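Local structure of alanine dehydrogenase/pyridine nucleotide transhydrogenase (Mycobacterium smegmatis str. MC2 155, 3P2Y) at residues Ala63-Ser68 and Thr334-Ala339; Thr211-Arg216 and Gln229-Gly234. The protein probably transfers hydride between NADH and NADP as the alpha 1 subunit of a proton-pumping nicotinamide nucleotide transhydrogenase, in a family shared with alanine dehydrogenase. One frame throughout, in Å; residues are numbered along the deposited sequence.

How the interactions relate
Interaction 1 and interaction 2 lie on opposite sides of the chain's centre, with their own centres 35 Å apart and nearest atoms about 21 Å apart. The first is buried and spans the long sequence gap from the N-terminal family region to the start of helix 336-354, beside the second subunit; interaction 2 is nested within that span. Interaction 1 relies on small apolar contacts, one phenyl ring against a carboxylate, and a water. Interaction 2, only partly buried, is local in sequence: two neighbouring strands at an edge of the seven-stranded sheet, held by straight backbone hydrogen bonds with larger side chains packed beyond them. The two contacts share no helix or strand.

Interaction 1 of 2, residues Ala63-Ser68 and Thr334-Ala339; sequences AGALFS and TMPEHA
A buried, mainly apolar contact, bridged by one water, sets the loop Ala63-Ser68, which follows strand 54-57, against the first turn of helix 336-354. Pro336, the first residue of that helix, directs its ring at the loop: CG lies 3.6 Å from Gly64 O and 3.7 Å from Ala65 CA, while its CB meets Ala65 CB at 4.0 Å. Next to it, Phe67 and Glu337 cross at about a right angle. The phenyl CZ comes within 3.7 Å of Glu337 CD, and the ring and carboxylate planes are 67° apart. Glu337 reaches the ring because its CG stands anti to the backbone N (chi1 168°) and the chain beyond stays extended. The two segments belong to the N-terminal and C-terminal regions of the alanine dehydrogenase/PNT family, and the contact joins the loop ahead of helix 69-74 to a helix start distant in sequence. One water bridges the segments, 2.8 Å from Ala65 O and 2.8 Å from Glu337 OE1. Glu337 OE1 also forms a salt bridge with Arg170 of the second subunit, which would help stabilise the buried negative charge and ties this corner to the dimer interface. Ala65 O sits 4.2 Å above the plane of the Phe67 ring, over its centre.

Interaction 2 of 2, residues Thr211-Arg216 and Gln229-Gly234; sequences TGYDVR and QWLDLG
Tyr213 and Trp230 both carry CG anti to the backbone N (chi1 169° and 173°), which lays the phenol beside Leu231 and Leu233 and brings the six-membered ring of the indole against the backbone at Asp214. The segments contain the ends of two strands of a beta-alpha-beta unit, 209-213 and 229-230, and the loops that follow them; helix 220-225 links the strands in the Rossmann-type C-terminal region, and strand 229-230 is outermost in the sheet within this chain. Thr211 pairs with Gln229 and Gly212 with Trp230 in parallel register. Gly212 N donates to Gln229 O at 2.8 Å, and Leu231 N to Gly212 O at 2.9 Å, the latter bond almost straight. Beyond the pairing, Thr211 CG2 packs on Leu231 CB, and Tyr213 CE1 meets Leu233 CD1 at 3.6 Å as the two side chains cross at about a right angle. Leu231 O lies at the edge of the tyrosine ring, in its plane. Leu231 and Leu233 also touch helix 249-263, whereas the indole rests on helix 220-225 and brings CH2 within 3.3 Å of Asp214 O. Asp214 OD1 closes an Asx turn by accepting from Arg216 N through its anti lone pair. The arginine also grips the carboxylate side-on, NE to OD1 and NH2 to OD2, while Val192 N, inside what is probably the GxGxxG loop of the Rossmann-type fold, donates to OD2 as well. Arg216 NE meets Asp214 OD1 at 2.8 Å on the syn side, 32° out of the carboxylate plane.

Interaction 1 of 2, residues Ala63-Ser68 and Thr334-Ala339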
ATOM      1  N   ALA A  63      20.444   9.362   2.049  1.00 10.79           N
ATOM      2  CA  ALA A  63      19.319  10.072   2.686  1.00 12.04           C
ATOM      3  C   ALA A  63      17.949   9.615   2.190  1.00 12.60           C
ATOM      4  O   ALA A  63      16.965   9.591   2.967  1.00 12.32           O
ATOM      5  CB  ALA A  63      19.488  11.589   2.505  1.00 12.99           C
ATOM      6  N   GLY A  64      17.882   9.263   0.902  1.00 11.97           N
ATOM      7  CA  GLY A  64      16.654   8.715   0.318  1.00 12.46           C
ATOM      8  C   GLY A  64      16.230   7.412   0.988  1.00 11.53           C
ATOM      9  O   GLY A  64      15.014   7.150   1.154  1.00 12.03           O
ATOM     10  N   ALA A  65      17.223   6.608   1.380  1.00 10.53           N
ATOM     11  CA  ALA A  65      16.977   5.333   2.057  1.00 11.28           C
ATOM     12  C   ALA A  65      16.973   5.481   3.595  1.00 12.63           C
ATOM     13  O   ALA A  65      16.912   4.496   4.319  1.00 12.82           O
ATOM     14  CB  ALA A  65      18.003   4.256   1.595  1.00 10.07           C
ATOM     15  N   LEU A  66      17.018   6.728   4.059  1.00 13.11           N
ATOM     16  CA  LEU A  66      16.982   7.090   5.489  1.00 14.90           C
ATOM     17  C   LEU A  66      18.231   6.726   6.304  1.00 15.84           C
ATOM     18  O   LEU A  66      18.159   6.633   7.546  1.00 17.81           O
ATOM     19  CB  LEU A  66      15.674   6.610   6.162  1.00 15.29           C
ATOM     20  CG  LEU A  66      14.403   7.035   5.407  1.00 15.74           C
ATOM     21  CD1 LEU A  66      13.094   6.575   6.105  1.00 17.19           C
ATOM     22  CD2 LEU A  66      14.393   8.533   5.192  1.00 18.54           C
ATOM     23  N   PHE A  67      19.371   6.556   5.623  1.00 15.35           N
ATOM     24  CA  PHE A  67      20.679   6.368   6.273  1.00 15.19           C
ATOM     25  C   PHE A  67      21.278   7.743   6.530  1.00 16.50           C
ATOM     26  O   PHE A  67      20.907   8.709   5.841  1.00 17.99           O
ATOM     27  CB  PHE A  67      21.626   5.599   5.369  1.00 15.14           C
ATOM     28  CG  PHE A  67      21.189   4.183   5.117  1.00 17.07           C
ATOM     29  CD1 PHE A  67      20.912   3.353   6.192  1.00 18.82           C
ATOM     30  CD2 PHE A  67      21.025   3.706   3.815  1.00 17.20           C
ATOM     31  CE1 PHE A  67      20.491   2.036   5.981  1.00 22.11           C
ATOM     32  CE2 PHE A  67      20.618   2.383   3.606  1.00 18.83           C
ATOM     33  CZ  PHE A  67      20.356   1.573   4.683  1.00 18.80           C
ATOM     34  N   SER A  68      22.199   7.844   7.488  1.00 14.83           N
ATOM     35  CA  SER A  68      22.904   9.126   7.687  1.00 13.29           C
ATOM     36  C   SER A  68      24.361   9.017   7.269  1.00 12.70           C
ATOM     37  O   SER A  68      24.898   7.910   7.081  1.00 12.85           O
ATOM     38  CB  SER A  68      22.831   9.550   9.160  1.00 13.92           C
ATOM     39  OG  SER A  68      23.510   8.561   9.908  1.00 15.21           O
ATOM     40  N   THR A 334      10.692   3.171  -4.148  1.00  8.24           N
ATOM     41  CA  THR A 334       9.686   3.238  -3.077  1.00  8.47           C
ATOM     42  C   THR A 334       9.967   2.307  -1.891  1.00  8.54           C
ATOM     43  O   THR A 334       9.250   2.342  -0.897  1.00  8.99           O
ATOM     44  CB  THR A 334       8.250   2.986  -3.561  1.00  7.91           C
ATOM     45  OG1 THR A 334       8.064   1.585  -3.855  1.00  9.63           O
ATOM     46  CG2 THR A 334       7.922   3.847  -4.794  1.00  8.62           C
ATOM     47  N   MET A 335      10.998   1.489  -2.006  1.00  8.15           N
ATOM     48  CA  MET A 335      11.356   0.576  -0.907  1.00  8.64           C
ATOM     49  C   MET A 335      12.880   0.541  -0.887  1.00  7.40           C
ATOM     50  O   MET A 335      13.535  -0.482  -1.152  1.00  7.72           O
ATOM     51  CB  MET A 335      10.709  -0.818  -1.116  1.00  8.29           C
ATOM     52  CG  MET A 335      10.673  -1.652   0.214  1.00  9.24           C
ATOM     53  SD  MET A 335      10.108  -3.329  -0.158  1.00  8.88           S
ATOM     54  CE  MET A 335      11.644  -4.051  -0.688  1.00  8.76           C
ATOM     55  N   PRO A 336      13.475   1.700  -0.577  1.00  7.44           N
ATOM     56  CA  PRO A 336      14.863   1.901  -1.006  1.00  7.48           C
ATOM     57  C   PRO A 336      15.952   1.230  -0.159  1.00  8.03           C
ATOM     58  O   PRO A 336      17.070   1.081  -0.639  1.00  8.21           O
ATOM     59  CB  PRO A 336      15.006   3.440  -0.967  1.00  8.00           C
ATOM     60  CG  PRO A 336      14.120   3.848   0.179  1.00  7.06           C
ATOM     61  CD  PRO A 336      12.868   2.939  -0.035  1.00  7.33           C
ATOM     62  N   GLU A 337      15.668   0.867   1.088  1.00  7.34           N
ATOM     63  CA  GLU A 337      16.736   0.234   1.852  1.00  8.61           C
ATOM     64  C   GLU A 337      16.964  -1.164   1.314  1.00  8.25           C
ATOM     65  O   GLU A 337      18.115  -1.518   0.978  1.00  8.40           O
ATOM     66  CB  GLU A 337      16.476   0.167   3.361  1.00  8.25           C
ATOM     67  CG  GLU A 337      17.526  -0.788   3.996  1.00  9.46           C
ATOM     68  CD  GLU A 337      17.593  -0.792   5.513  1.00 12.31           C
ATOM     69  OE1 GLU A 337      16.822  -0.109   6.179  1.00 10.78           O
ATOM     70  OE2 GLU A 337      18.474  -1.531   6.025  1.00 13.31           O
ATOM     71  N   HIS A 338      15.912  -1.974   1.221  1.00  7.91           N
ATOM     72  CA  HIS A 338      16.165  -3.329   0.674  1.00  7.87           C
ATOM     73  C   HIS A 338      16.466  -3.342  -0.823  1.00  8.08           C
ATOM     74  O   HIS A 338      17.276  -4.153  -1.258  1.00  8.06           O
ATOM     75  CB  HIS A 338      15.073  -4.338   1.040  1.00  8.22           C
ATOM     76  CG  HIS A 338      15.216  -4.907   2.416  1.00  9.05           C
ATOM     77  ND1 HIS A 338      14.159  -5.494   3.083  1.00  7.90           N
ATOM     78  CD2 HIS A 338      16.282  -4.987   3.252  1.00 10.41           C
ATOM     79  CE1 HIS A 338      14.567  -5.913   4.269  1.00 12.17           C
ATOM     80  NE2 HIS A 338      15.853  -5.626   4.394  1.00 10.80           N
ATOM     81  N   ALA A 339      15.875  -2.431  -1.606  1.00  7.74           N
ATOM     82  CA  ALA A 339      16.275  -2.349  -3.028  1.00  7.79           C
ATOM     83  C   ALA A 339      17.782  -2.043  -3.102  1.00  7.91           C
ATOM     84  O   ALA A 339      18.520  -2.689  -3.869  1.00  7.35           O
ATOM     85  CB  ALA A 339      15.441  -1.274  -3.784  1.00  7.99           C
TER
HETATM   86  O   HOH W   1      15.941   2.516   5.989  1.00 12.36           O

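Interaction 2 of 2, residues Thr211-Arg216 and Gln229-Gly234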
ATOM      1  N   THR A 211      -3.895 -15.729 -10.757  1.00  8.02           N
ATOM      2  CA  THR A 211      -3.754 -16.316 -12.101  1.00  9.03           C
ATOM      3  C   THR A 211      -2.585 -15.635 -12.772  1.00  7.92           C
ATOM      4  O   THR A 211      -2.459 -14.407 -12.691  1.00  7.85           O
ATOM      5  CB  THR A 211      -5.028 -16.086 -12.950  1.00  9.08           C
ATOM      6  OG1 THR A 211      -6.125 -16.791 -12.350  1.00  9.59           O
ATOM      7  CG2 THR A 211      -4.861 -16.655 -14.383  1.00  9.13           C
ATOM      8  N   GLY A 212      -1.754 -16.414 -13.467  1.00  8.27           N
ATOM      9  CA  GLY A 212      -0.601 -15.855 -14.173  1.00 10.01           C
ATOM     10  C   GLY A 212      -0.676 -16.207 -15.637  1.00 10.63           C
ATOM     11  O   GLY A 212      -1.166 -17.284 -16.003  1.00 10.74           O
ATOM     12  N   TYR A 213      -0.199 -15.306 -16.487  1.00 10.51           N
ATOM     13  CA  TYR A 213      -0.179 -15.554 -17.940  1.00 12.52           C
ATOM     14  C   TYR A 213       1.159 -15.084 -18.499  1.00 12.80           C
ATOM     15  O   TYR A 213       1.641 -13.991 -18.128  1.00 11.38           O
ATOM     16  CB  TYR A 213      -1.307 -14.758 -18.636  1.00 13.35           C
ATOM     17  CG  TYR A 213      -1.132 -14.797 -20.148  1.00 18.65           C
ATOM     18  CD1 TYR A 213      -1.397 -15.961 -20.854  1.00 23.66           C
ATOM     19  CD2 TYR A 213      -0.625 -13.694 -20.839  1.00 24.50           C
ATOM     20  CE1 TYR A 213      -1.185 -16.031 -22.241  1.00 28.82           C
ATOM     21  CE2 TYR A 213      -0.406 -13.746 -22.230  1.00 28.54           C
ATOM     22  CZ  TYR A 213      -0.697 -14.917 -22.913  1.00 30.50           C
ATOM     23  OH  TYR A 213      -0.498 -14.975 -24.277  1.00 34.39           O
ATOM     24  N   ASP A 214       1.762 -15.878 -19.392  1.00 13.15           N
ATOM     25  CA  ASP A 214       3.002 -15.448 -20.054  1.00 14.36           C
ATOM     26  C   ASP A 214       3.033 -16.121 -21.431  1.00 16.25           C
ATOM     27  O   ASP A 214       2.543 -17.248 -21.580  1.00 15.98           O
ATOM     28  CB  ASP A 214       4.222 -15.847 -19.215  1.00 13.09           C
ATOM     29  CG  ASP A 214       5.513 -15.163 -19.682  1.00 16.70           C
ATOM     30  OD1 ASP A 214       6.079 -15.535 -20.749  1.00 16.68           O
ATOM     31  OD2 ASP A 214       5.998 -14.259 -18.968  1.00 14.25           O
ATOM     32  N   VAL A 215       3.558 -15.421 -22.437  1.00 18.62           N
ATOM     33  CA  VAL A 215       3.686 -16.022 -23.781  1.00 20.39           C
ATOM     34  C   VAL A 215       4.660 -17.201 -23.832  1.00 20.30           C
ATOM     35  O   VAL A 215       4.583 -18.033 -24.752  1.00 21.16           O
ATOM     36  CB  VAL A 215       4.069 -14.995 -24.876  1.00 21.90           C
ATOM     37  CG1 VAL A 215       2.930 -14.007 -25.119  1.00 23.45           C
ATOM     38  CG2 VAL A 215       5.393 -14.305 -24.559  1.00 22.26           C
ATOM     39  N   ARG A 216       5.565 -17.283 -22.866  1.00 18.77           N
ATOM     40  CA  ARG A 216       6.493 -18.417 -22.778  1.00 18.98           C
ATOM     41  C   ARG A 216       5.892 -19.591 -22.011  1.00 19.27           C
ATOM     42  O   ARG A 216       5.688 -19.501 -20.806  1.00 18.07           O
ATOM     43  CB  ARG A 216       7.773 -17.959 -22.104  1.00 18.80           C
ATOM     44  CG  ARG A 216       8.423 -16.798 -22.815  1.00 19.52           C
ATOM     45  CD  ARG A 216       9.476 -16.158 -21.936  1.00 21.24           C
ATOM     46  NE  ARG A 216       8.873 -15.576 -20.732  1.00 21.94           N
ATOM     47  CZ  ARG A 216       9.578 -15.083 -19.714  1.00 25.01           C
ATOM     48  NH1 ARG A 216      10.909 -15.097 -19.765  1.00 26.91           N
ATOM     49  NH2 ARG A 216       8.955 -14.579 -18.648  1.00 23.63           N
ATOM     50  N   GLN A 229      -3.101 -20.042 -10.716  1.00 12.08           N
ATOM     51  CA  GLN A 229      -3.605 -20.735 -11.900  0.60 13.36           C
ATOM     52  C   GLN A 229      -2.845 -20.252 -13.130  1.00 12.80           C
ATOM     53  O   GLN A 229      -2.535 -19.080 -13.249  1.00 12.14           O
ATOM     54  CB  GLN A 229      -5.094 -20.428 -12.115  0.60 14.09           C
ATOM     55  CG  GLN A 229      -6.029 -20.966 -11.032  0.60 19.25           C
ATOM     56  CD  GLN A 229      -7.479 -20.978 -11.490  0.60 21.95           C
ATOM     57  OE1 GLN A 229      -7.824 -21.650 -12.459  0.60 27.92           O
ATOM     58  NE2 GLN A 229      -8.329 -20.231 -10.802  0.60 25.04           N
ATOM     59  N   TRP A 230      -2.562 -21.170 -14.039  1.00 13.02           N
ATOM     60  CA  TRP A 230      -1.951 -20.835 -15.321  1.00 13.65           C
ATOM     61  C   TRP A 230      -3.049 -20.566 -16.342  1.00 15.46           C
ATOM     62  O   TRP A 230      -3.873 -21.450 -16.631  1.00 15.42           O
ATOM     63  CB  TRP A 230      -1.070 -22.002 -15.772  1.00 13.19           C
ATOM     64  CG  TRP A 230      -0.478 -21.910 -17.177  1.00 13.25           C
ATOM     65  CD1 TRP A 230      -0.727 -22.781 -18.243  1.00 17.54           C
ATOM     66  CD2 TRP A 230       0.513 -20.991 -17.637  1.00 13.02           C
ATOM     67  NE1 TRP A 230       0.051 -22.422 -19.331  1.00 16.22           N
ATOM     68  CE2 TRP A 230       0.811 -21.326 -18.988  1.00 15.43           C
ATOM     69  CE3 TRP A 230       1.189 -19.902 -17.039  1.00 11.13           C
ATOM     70  CZ2 TRP A 230       1.750 -20.605 -19.758  1.00 16.58           C
ATOM     71  CZ3 TRP A 230       2.133 -19.179 -17.812  1.00 13.45           C
ATOM     72  CH2 TRP A 230       2.411 -19.556 -19.162  1.00 14.59           C
ATOM     73  N   LEU A 231      -3.092 -19.342 -16.856  1.00 16.43           N
ATOM     74  CA  LEU A 231      -4.109 -18.966 -17.843  1.00 19.08           C
ATOM     75  C   LEU A 231      -3.780 -19.592 -19.207  1.00 22.02           C
ATOM     76  O   LEU A 231      -2.734 -19.310 -19.804  1.00 22.18           O
ATOM     77  CB  LEU A 231      -4.210 -17.437 -17.982  1.00 17.22           C
ATOM     78  CG  LEU A 231      -5.270 -16.838 -18.935  1.00 18.38           C
ATOM     79  CD1 LEU A 231      -6.657 -17.254 -18.507  1.00 21.86           C
ATOM     80  CD2 LEU A 231      -5.162 -15.304 -18.984  1.00 17.29           C
ATOM     81  N   ASP A 232      -4.673 -20.447 -19.675  1.00 26.87           N
ATOM     82  CA  ASP A 232      -4.556 -21.011 -21.013  1.00 31.28           C
ATOM     83  C   ASP A 232      -5.689 -20.434 -21.860  1.00 32.79           C
ATOM     84  O   ASP A 232      -6.852 -20.394 -21.444  1.00 33.19           O
ATOM     85  CB  ASP A 232      -4.603 -22.538 -20.993  1.00 32.57           C
ATOM     86  CG  ASP A 232      -4.594 -23.125 -22.394  1.00 36.40           C
ATOM     87  OD1 ASP A 232      -3.499 -23.205 -23.007  1.00 40.71           O
ATOM     88  OD2 ASP A 232      -5.689 -23.474 -22.881  1.00 40.32           O
ATOM     89  N   LEU A 233      -5.328 -19.928 -23.023  1.00 34.84           N
ATOM     90  CA  LEU A 233      -6.286 -19.159 -23.802  1.00 36.68           C
ATOM     91  C   LEU A 233      -7.176 -20.039 -24.705  1.00 38.69           C
ATOM     92  O   LEU A 233      -8.377 -19.762 -24.851  1.00 39.43           O
ATOM     93  CB  LEU A 233      -5.579 -18.006 -24.527  1.00 36.46           C
ATOM     94  CG  LEU A 233      -5.012 -16.966 -23.533  1.00 35.09           C
ATOM     95  CD1 LEU A 233      -4.208 -15.881 -24.218  1.00 33.87           C
ATOM     96  CD2 LEU A 233      -6.106 -16.345 -22.675  1.00 34.24           C
ATOM     97  N   GLY A 234      -6.609 -21.122 -25.242  1.00 40.01           N
ATOM     98  CA  GLY A 234      -7.385 -22.089 -26.035  1.00 41.33           C
ATOM     99  C   GLY A 234      -6.661 -22.593 -27.272  1.00 42.35           C
ATOM    100  O   GLY A 234      -5.427 -22.659 -27.305  1.00 42.61           O
TER